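Local coordinates for protein glycerol Dehydrogenase (Unidentified, PDB 5XN8) that probably catalyses the NAD-dependent oxidation of glycerol to dihydroxyacetone, with a metal ion held in its active site, at residues A[172-177]-A[252-257]; A[177-182]-A[198-203]. All coordinates share one frame; numbering follows the deposited sequence.

Contact 1 (A[172-177]-A[252-257]); sequences ALSTWF and AAHAIH. With ZN (zinc ion), chain E.
The imidazole of His254 is the flat group of this contact, and Ser174 meets it at the edge. Ser174 OG lies near the plane of the ring, 3.5 Å from His254 CE1. The neighbouring ring atom, His254 NE2, binds the zinc ion at 2.2 Å. A water completes part of the metal shell, 2.1 Å from the zinc ion, and Asp171 and His271 supply the other protein ligands. The second ring nitrogen, ND1, is hydrogen-bonded to Glu178 OE1. With one nitrogen on the metal and the other on a carboxylate, the rotation of the ring is fixed. The carboxylate would probably make the imidazole a stronger metal ligand.

Ser174 has no hydrogen bond to the histidine. Its OG sits between the backbone N and the carbonyl carbon (chi1 75°), where Asp171 O and Glu178 OE1 are both hydrogen-bond partners for its single proton. The serine thus shares the glutamate with His254 as part of the second shell. Beside this polar corner, Ser174 CB packs on Ala253 CB at 4.1 Å.

The contact is small and buried. It sets the middle of helix 162-185 against the first turn of helix 252-260. Helix 271-285 closes over Ser174 through Val275 and Thr279, and its Gln282 takes a hydrogen bond from Ala253 N.

Contact 2 (A[177-182]-A[198-203]); sequences FEAKAC and AALSLA
Leu200 reaches across to Ala179 and Lys180 with one methyl. Its CB starts out along the flank of helix 197-223, and CG stands anti to the backbone N (chi1 -178°). That torsion carries the branch point over to helix 162-185. From CG, the methyl CD1 does the touching. It rests against the backbone of the facing helix, 3.9 Å from Lys180 CA and 4.1 Å from Ala179 C. The side-chain approaches are looser: CD1 is 4.2 Å from Ala179 CB, and Lys180 CD passes at 4.4 Å. Beyond this pair of segments, Leu200 also packs on Trp176, Tyr183 and Ser248.

One turn further along, Ala203 meets Ala179 directly. Their CB atoms are 3.6 Å apart, a snug methyl-to-methyl contact. Ala179 is thus the residue that both Leu200 and Ala203 use. No hydrogen bond crosses the interface, so apolar packing carries it. Lys180 takes part through its CA and, more loosely, its CD. Its NZ forms a salt bridge with Asp184.

Within segment 198-203, Ser201 OG donates to Ala198 O at 2.6 Å, and Leu202 N reaches the same oxygen from the same face of its plane. Next to it, the second subunit packs on Ala198, Ser201 and Leu202, so this helix stands between the partner subunit and helix 162-185.

The axes approach to 9.3 Å and run in roughly opposite directions, at 146°. This is apolar packing of two consecutive, roughly antiparallel helices, with alanines and one leucine at the interface, in the all-helical, metal-binding part of the iron-containing alcohol dehydrogenase fold.

Overall arrangement
The chain first builds the parallel sheet and its helices, then enters helix 162-185, which both contacts use. Contact 1 takes residues 172-177 and contact 2 takes 177-182, so Phe177 belongs to both. After a short connection, helix 197-223 returns and contact 2 closes a small loop of 15 residues. Helix 228-247 follows. Helix 252-260 then closes contact 1 over a loop of 74 residues, mostly helical, with contact 2 nested inside it. The two centres lie 11 Å apart. Trp176 CZ3 and Leu200 CD1 join them at 3.6 Å. Together they tie helix 162-185 to the metal site and to the helix facing the second subunit.

Contact 1 (A[172-177]-A[252-257])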
ATOM      1  N   ALA A 172     -25.046 -15.740 -14.020  1.00 27.63           N
ATOM      2  CA  ALA A 172     -23.610 -15.593 -14.244  1.00 27.48           C
ATOM      3  C   ALA A 172     -22.826 -15.331 -12.961  1.00 26.47           C
ATOM      4  O   ALA A 172     -21.683 -15.785 -12.830  1.00 25.80           O
ATOM      5  CB  ALA A 172     -23.363 -14.478 -15.251  1.00 27.82           C
ATOM      6  N   LEU A 173     -23.434 -14.598 -12.029  1.00 25.35           N
ATOM      7  CA  LEU A 173     -22.865 -14.326 -10.695  1.00 25.50           C
ATOM      8  C   LEU A 173     -22.495 -15.592  -9.920  1.00 25.08           C
ATOM      9  O   LEU A 173     -21.550 -15.585  -9.138  1.00 25.17           O
ATOM     10  CB  LEU A 173     -23.867 -13.490  -9.869  1.00 26.14           C
ATOM     11  CG  LEU A 173     -23.580 -13.136  -8.403  1.00 25.67           C
ATOM     12  CD1 LEU A 173     -22.825 -11.830  -8.261  1.00 25.61           C
ATOM     13  CD2 LEU A 173     -24.876 -13.066  -7.619  1.00 25.98           C
ATOM     14  N   SER A 174     -23.232 -16.673 -10.136  1.00 25.07           N
ATOM     15  CA  SER A 174     -22.939 -17.959  -9.496  1.00 25.24           C
ATOM     16  C   SER A 174     -21.718 -18.695 -10.032  1.00 24.22           C
ATOM     17  O   SER A 174     -21.265 -19.652  -9.412  1.00 24.39           O
ATOM     18  CB  SER A 174     -24.112 -18.903  -9.703  1.00 25.81           C
ATOM     19  OG  SER A 174     -24.121 -19.373 -11.045  1.00 26.42           O
ATOM     20  N   THR A 175     -21.219 -18.302 -11.197  1.00 23.27           N
ATOM     21  CA  THR A 175     -20.265 -19.136 -11.934  1.00 22.43           C
ATOM     22  C   THR A 175     -18.930 -19.248 -11.237  1.00 21.39           C
ATOM     23  O   THR A 175     -18.427 -20.358 -11.058  1.00 22.96           O
ATOM     24  CB  THR A 175     -20.095 -18.623 -13.377  1.00 21.62           C
ATOM     25  OG1 THR A 175     -21.375 -18.612 -14.008  1.00 20.51           O
ATOM     26  CG2 THR A 175     -19.166 -19.511 -14.168  1.00 21.77           C
ATOM     27  N   TRP A 176     -18.367 -18.112 -10.836  1.00 21.00           N
ATOM     28  CA  TRP A 176     -17.092 -18.093 -10.076  1.00 20.60           C
ATOM     29  C   TRP A 176     -17.160 -18.896  -8.779  1.00 20.25           C
ATOM     30  O   TRP A 176     -16.214 -19.609  -8.447  1.00 19.72           O
ATOM     31  CB  TRP A 176     -16.671 -16.656  -9.756  1.00 20.51           C
ATOM     32  CG  TRP A 176     -15.601 -16.567  -8.714  1.00 20.63           C
ATOM     33  CD1 TRP A 176     -15.698 -15.954  -7.515  1.00 20.89           C
ATOM     34  CD2 TRP A 176     -14.290 -17.142  -8.769  1.00 21.25           C
ATOM     35  NE1 TRP A 176     -14.528 -16.093  -6.817  1.00 22.08           N
ATOM     36  CE2 TRP A 176     -13.647 -16.826  -7.561  1.00 21.11           C
ATOM     37  CE3 TRP A 176     -13.598 -17.901  -9.726  1.00 21.29           C
ATOM     38  CZ2 TRP A 176     -12.339 -17.231  -7.274  1.00 21.95           C
ATOM     39  CZ3 TRP A 176     -12.296 -18.305  -9.446  1.00 21.37           C
ATOM     40  CH2 TRP A 176     -11.677 -17.968  -8.227  1.00 21.27           C
ATOM     41  N   PHE A 177     -18.264 -18.777  -8.044  1.00 19.78           N
ATOM     42  CA  PHE A 177     -18.338 -19.381  -6.716  1.00 19.94           C
ATOM     43  C   PHE A 177     -18.484 -20.898  -6.759  1.00 20.32           C
ATOM     44  O   PHE A 177     -17.893 -21.608  -5.928  1.00 21.11           O
ATOM     45  CB  PHE A 177     -19.463 -18.756  -5.907  1.00 20.34           C
ATOM     46  CG  PHE A 177     -19.231 -17.308  -5.613  1.00 19.83           C
ATOM     47  CD1 PHE A 177     -18.324 -16.929  -4.633  1.00 19.70           C
ATOM     48  CD2 PHE A 177     -19.864 -16.329  -6.353  1.00 19.58           C
ATOM     49  CE1 PHE A 177     -18.086 -15.593  -4.377  1.00 19.61           C
ATOM     50  CE2 PHE A 177     -19.615 -14.986  -6.102  1.00 19.99           C
ATOM     51  CZ  PHE A 177     -18.732 -14.613  -5.101  1.00 19.52           C
ATOM     52  N   ALA A 252     -23.247 -25.644  -5.125  1.00 21.50           N
ATOM     53  CA  ALA A 252     -24.404 -25.453  -4.235  1.00 20.96           C
ATOM     54  C   ALA A 252     -25.512 -24.611  -4.842  1.00 21.24           C
ATOM     55  O   ALA A 252     -26.687 -25.004  -4.804  1.00 21.73           O
ATOM     56  CB  ALA A 252     -23.969 -24.830  -2.926  1.00 20.69           C
ATOM     57  N   ALA A 253     -25.141 -23.459  -5.400  1.00 20.46           N
ATOM     58  CA  ALA A 253     -26.106 -22.478  -5.912  1.00 20.82           C
ATOM     59  C   ALA A 253     -27.181 -23.049  -6.847  1.00 20.87           C
ATOM     60  O   ALA A 253     -28.367 -22.718  -6.716  1.00 20.49           O
ATOM     61  CB  ALA A 253     -25.380 -21.335  -6.602  1.00 20.51           C
ATOM     62  N   HIS A 254     -26.755 -23.887  -7.780  1.00 20.57           N
ATOM     63  CA  HIS A 254     -27.657 -24.505  -8.780  1.00 20.68           C
ATOM     64  C   HIS A 254     -28.442 -25.691  -8.216  1.00 20.75           C
ATOM     65  O   HIS A 254     -29.573 -25.939  -8.631  1.00 21.76           O
ATOM     66  CB  HIS A 254     -26.848 -24.898 -10.020  1.00 20.54           C
ATOM     67  CG  HIS A 254     -26.825 -23.841 -11.077  1.00 20.20           C
ATOM     68  ND1 HIS A 254     -25.911 -22.805 -11.101  1.00 19.95           N
ATOM     69  CD2 HIS A 254     -27.575 -23.701 -12.187  1.00 20.46           C
ATOM     70  CE1 HIS A 254     -26.153 -22.037 -12.145  1.00 20.00           C
ATOM     71  NE2 HIS A 254     -27.144 -22.565 -12.838  1.00 19.82           N
ATOM     72  N   ALA A 255     -27.852 -26.428  -7.286  1.00 20.70           N
ATOM     73  CA  ALA A 255     -28.592 -27.432  -6.515  1.00 20.84           C
ATOM     74  C   ALA A 255     -29.724 -26.800  -5.705  1.00 21.09           C
ATOM     75  O   ALA A 255     -30.820 -27.358  -5.649  1.00 21.49           O
ATOM     76  CB  ALA A 255     -27.662 -28.205  -5.600  1.00 20.60           C
ATOM     77  N   ILE A 256     -29.462 -25.650  -5.077  1.00 21.06           N
ATOM     78  CA  ILE A 256     -30.488 -24.943  -4.287  1.00 21.07           C
ATOM     79  C   ILE A 256     -31.581 -24.402  -5.212  1.00 21.62           C
ATOM     80  O   ILE A 256     -32.763 -24.504  -4.878  1.00 22.08           O
ATOM     81  CB  ILE A 256     -29.904 -23.812  -3.383  1.00 20.76           C
ATOM     82  CG1 ILE A 256     -29.047 -24.416  -2.264  1.00 20.54           C
ATOM     83  CG2 ILE A 256     -31.010 -22.925  -2.800  1.00 20.89           C
ATOM     84  CD1 ILE A 256     -28.263 -23.402  -1.469  1.00 20.22           C
ATOM     85  N   HIS A 257     -31.198 -23.852  -6.366  1.00 21.44           N
ATOM     86  CA  HIS A 257     -32.161 -23.478  -7.412  1.00 21.87           C
ATOM     87  C   HIS A 257     -33.109 -24.616  -7.727  1.00 22.49           C
ATOM     88  O   HIS A 257     -34.310 -24.404  -7.826  1.00 23.88           O
ATOM     89  CB  HIS A 257     -31.445 -23.029  -8.703  1.00 22.10           C
ATOM     90  CG  HIS A 257     -32.295 -23.120  -9.935  1.00 22.83           C
ATOM     91  ND1 HIS A 257     -32.528 -24.307 -10.599  1.00 23.04           N
ATOM     92  CD2 HIS A 257     -32.982 -22.173 -10.612  1.00 22.94           C
ATOM     93  CE1 HIS A 257     -33.322 -24.086 -11.630  1.00 23.02           C
ATOM     94  NE2 HIS A 257     -33.610 -22.799 -11.663  1.00 23.40           N
TER
HETATM   95 ZN    ZN E 401     -27.918 -21.604 -14.639  1.00 32.56          ZN
HETATM   96  O   HOH W   1     -28.114 -23.693 -15.065  1.00 23.56           O

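Contact 2 (A[177-182]-A[198-203])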
ATOM      1  N   PHE A 177     -18.264 -18.777  -8.044  1.00 19.78           N
ATOM      2  CA  PHE A 177     -18.338 -19.381  -6.716  1.00 19.94           C
ATOM      3  C   PHE A 177     -18.484 -20.898  -6.759  1.00 20.32           C
ATOM      4  O   PHE A 177     -17.893 -21.608  -5.928  1.00 21.11           O
ATOM      5  CB  PHE A 177     -19.463 -18.756  -5.907  1.00 20.34           C
ATOM      6  CG  PHE A 177     -19.231 -17.308  -5.613  1.00 19.83           C
ATOM      7  CD1 PHE A 177     -18.324 -16.929  -4.633  1.00 19.70           C
ATOM      8  CD2 PHE A 177     -19.864 -16.329  -6.353  1.00 19.58           C
ATOM      9  CE1 PHE A 177     -18.086 -15.593  -4.377  1.00 19.61           C
ATOM     10  CE2 PHE A 177     -19.615 -14.986  -6.102  1.00 19.99           C
ATOM     11  CZ  PHE A 177     -18.732 -14.613  -5.101  1.00 19.52           C
ATOM     12  N   GLU A 178     -19.253 -21.381  -7.733  1.00 19.51           N
ATOM     13  CA  GLU A 178     -19.420 -22.812  -7.972  1.00 18.96           C
ATOM     14  C   GLU A 178     -18.226 -23.430  -8.689  1.00 18.73           C
ATOM     15  O   GLU A 178     -17.850 -24.585  -8.420  1.00 18.92           O
ATOM     16  CB  GLU A 178     -20.680 -23.060  -8.804  1.00 19.00           C
ATOM     17  CG  GLU A 178     -21.969 -22.628  -8.111  1.00 18.76           C
ATOM     18  CD  GLU A 178     -23.192 -22.920  -8.945  1.00 18.23           C
ATOM     19  OE1 GLU A 178     -23.453 -22.194  -9.915  1.00 18.21           O
ATOM     20  OE2 GLU A 178     -23.911 -23.866  -8.607  1.00 19.49           O
ATOM     21  N   ALA A 179     -17.649 -22.693  -9.634  1.00 18.14           N
ATOM     22  CA  ALA A 179     -16.431 -23.146 -10.313  1.00 17.88           C
ATOM     23  C   ALA A 179     -15.334 -23.321  -9.277  1.00 17.80           C
ATOM     24  O   ALA A 179     -14.771 -24.409  -9.152  1.00 17.97           O
ATOM     25  CB  ALA A 179     -16.009 -22.152 -11.373  1.00 17.85           C
ATOM     26  N   LYS A 180     -15.078 -22.257  -8.508  1.00 17.62           N
ATOM     27  CA  LYS A 180     -14.021 -22.241  -7.470  1.00 18.10           C
ATOM     28  C   LYS A 180     -14.225 -23.304  -6.386  1.00 18.53           C
ATOM     29  O   LYS A 180     -13.256 -23.843  -5.861  1.00 18.95           O
ATOM     30  CB  LYS A 180     -13.907 -20.841  -6.848  1.00 17.92           C
ATOM     31  CG  LYS A 180     -12.794 -20.637  -5.831  1.00 18.09           C
ATOM     32  CD  LYS A 180     -11.433 -21.031  -6.384  1.00 18.24           C
ATOM     33  CE  LYS A 180     -10.296 -20.453  -5.558  1.00 18.32           C
ATOM     34  NZ  LYS A 180     -10.101 -21.172  -4.263  1.00 18.57           N
ATOM     35  N   ALA A 181     -15.483 -23.609  -6.070  1.00 18.66           N
ATOM     36  CA  ALA A 181     -15.830 -24.669  -5.114  1.00 18.83           C
ATOM     37  C   ALA A 181     -15.567 -26.065  -5.667  1.00 20.04           C
ATOM     38  O   ALA A 181     -15.178 -26.966  -4.920  1.00 19.60           O
ATOM     39  CB  ALA A 181     -17.283 -24.545  -4.694  1.00 18.88           C
ATOM     40  N   CYS A 182     -15.811 -26.256  -6.964  1.00 21.41           N
ATOM     41  CA  CYS A 182     -15.438 -27.503  -7.650  1.00 22.11           C
ATOM     42  C   CYS A 182     -13.923 -27.643  -7.792  1.00 22.25           C
ATOM     43  O   CYS A 182     -13.382 -28.739  -7.664  1.00 22.93           O
ATOM     44  CB  CYS A 182     -16.123 -27.602  -9.018  1.00 22.46           C
ATOM     45  SG  CYS A 182     -17.917 -27.829  -8.895  1.00 23.92           S
ATOM     46  N   ALA A 198      -7.678 -22.216 -17.514  1.00 23.38           N
ATOM     47  CA  ALA A 198      -8.442 -21.449 -18.511  1.00 23.86           C
ATOM     48  C   ALA A 198      -9.900 -21.237 -18.124  1.00 22.65           C
ATOM     49  O   ALA A 198     -10.381 -20.103 -18.066  1.00 23.49           O
ATOM     50  CB  ALA A 198      -8.375 -22.148 -19.866  1.00 24.88           C
ATOM     51  N   ALA A 199     -10.585 -22.336 -17.861  1.00 23.05           N
ATOM     52  CA  ALA A 199     -12.005 -22.344 -17.499  1.00 21.85           C
ATOM     53  C   ALA A 199     -12.275 -21.630 -16.185  1.00 21.79           C
ATOM     54  O   ALA A 199     -13.257 -20.883 -16.075  1.00 22.30           O
ATOM     55  CB  ALA A 199     -12.512 -23.780 -17.427  1.00 21.84           C
ATOM     56  N   LEU A 200     -11.420 -21.861 -15.191  1.00 22.41           N
ATOM     57  CA  LEU A 200     -11.524 -21.188 -13.885  1.00 23.10           C
ATOM     58  C   LEU A 200     -11.222 -19.696 -13.974  1.00 24.02           C
ATOM     59  O   LEU A 200     -11.850 -18.893 -13.288  1.00 26.00           O
ATOM     60  CB  LEU A 200     -10.579 -21.840 -12.873  1.00 23.37           C
ATOM     61  CG  LEU A 200     -10.591 -21.281 -11.443  1.00 22.38           C
ATOM     62  CD1 LEU A 200     -11.858 -21.679 -10.722  1.00 22.17           C
ATOM     63  CD2 LEU A 200      -9.379 -21.734 -10.659  1.00 22.37           C
ATOM     64  N   SER A 201     -10.237 -19.328 -14.788  1.00 25.74           N
ATOM     65  CA  SER A 201      -9.911 -17.916 -15.020  1.00 26.72           C
ATOM     66  C   SER A 201     -11.083 -17.168 -15.656  1.00 26.98           C
ATOM     67  O   SER A 201     -11.355 -16.030 -15.294  1.00 28.33           O
ATOM     68  CB  SER A 201      -8.684 -17.788 -15.915  1.00 26.98           C
ATOM     69  OG  SER A 201      -9.045 -18.049 -17.253  1.00 28.98           O
ATOM     70  N   LEU A 202     -11.755 -17.807 -16.613  1.00 27.26           N
ATOM     71  CA  LEU A 202     -12.933 -17.221 -17.277  1.00 25.62           C
ATOM     72  C   LEU A 202     -14.136 -17.153 -16.342  1.00 25.22           C
ATOM     73  O   LEU A 202     -14.926 -16.210 -16.410  1.00 27.28           O
ATOM     74  CB  LEU A 202     -13.298 -18.002 -18.543  1.00 25.37           C
ATOM     75  CG  LEU A 202     -12.354 -17.902 -19.740  1.00 24.75           C
ATOM     76  CD1 LEU A 202     -12.773 -18.924 -20.787  1.00 24.83           C
ATOM     77  CD2 LEU A 202     -12.295 -16.516 -20.358  1.00 24.51           C
ATOM     78  N   ALA A 203     -14.262 -18.146 -15.468  1.00 25.20           N
ATOM     79  CA  ALA A 203     -15.213 -18.096 -14.352  1.00 24.42           C
ATOM     80  C   ALA A 203     -15.018 -16.859 -13.479  1.00 23.97           C
ATOM     81  O   ALA A 203     -15.993 -16.210 -13.111  1.00 24.13           O
ATOM     82  CB  ALA A 203     -15.104 -19.350 -13.501  1.00 24.80           C
TER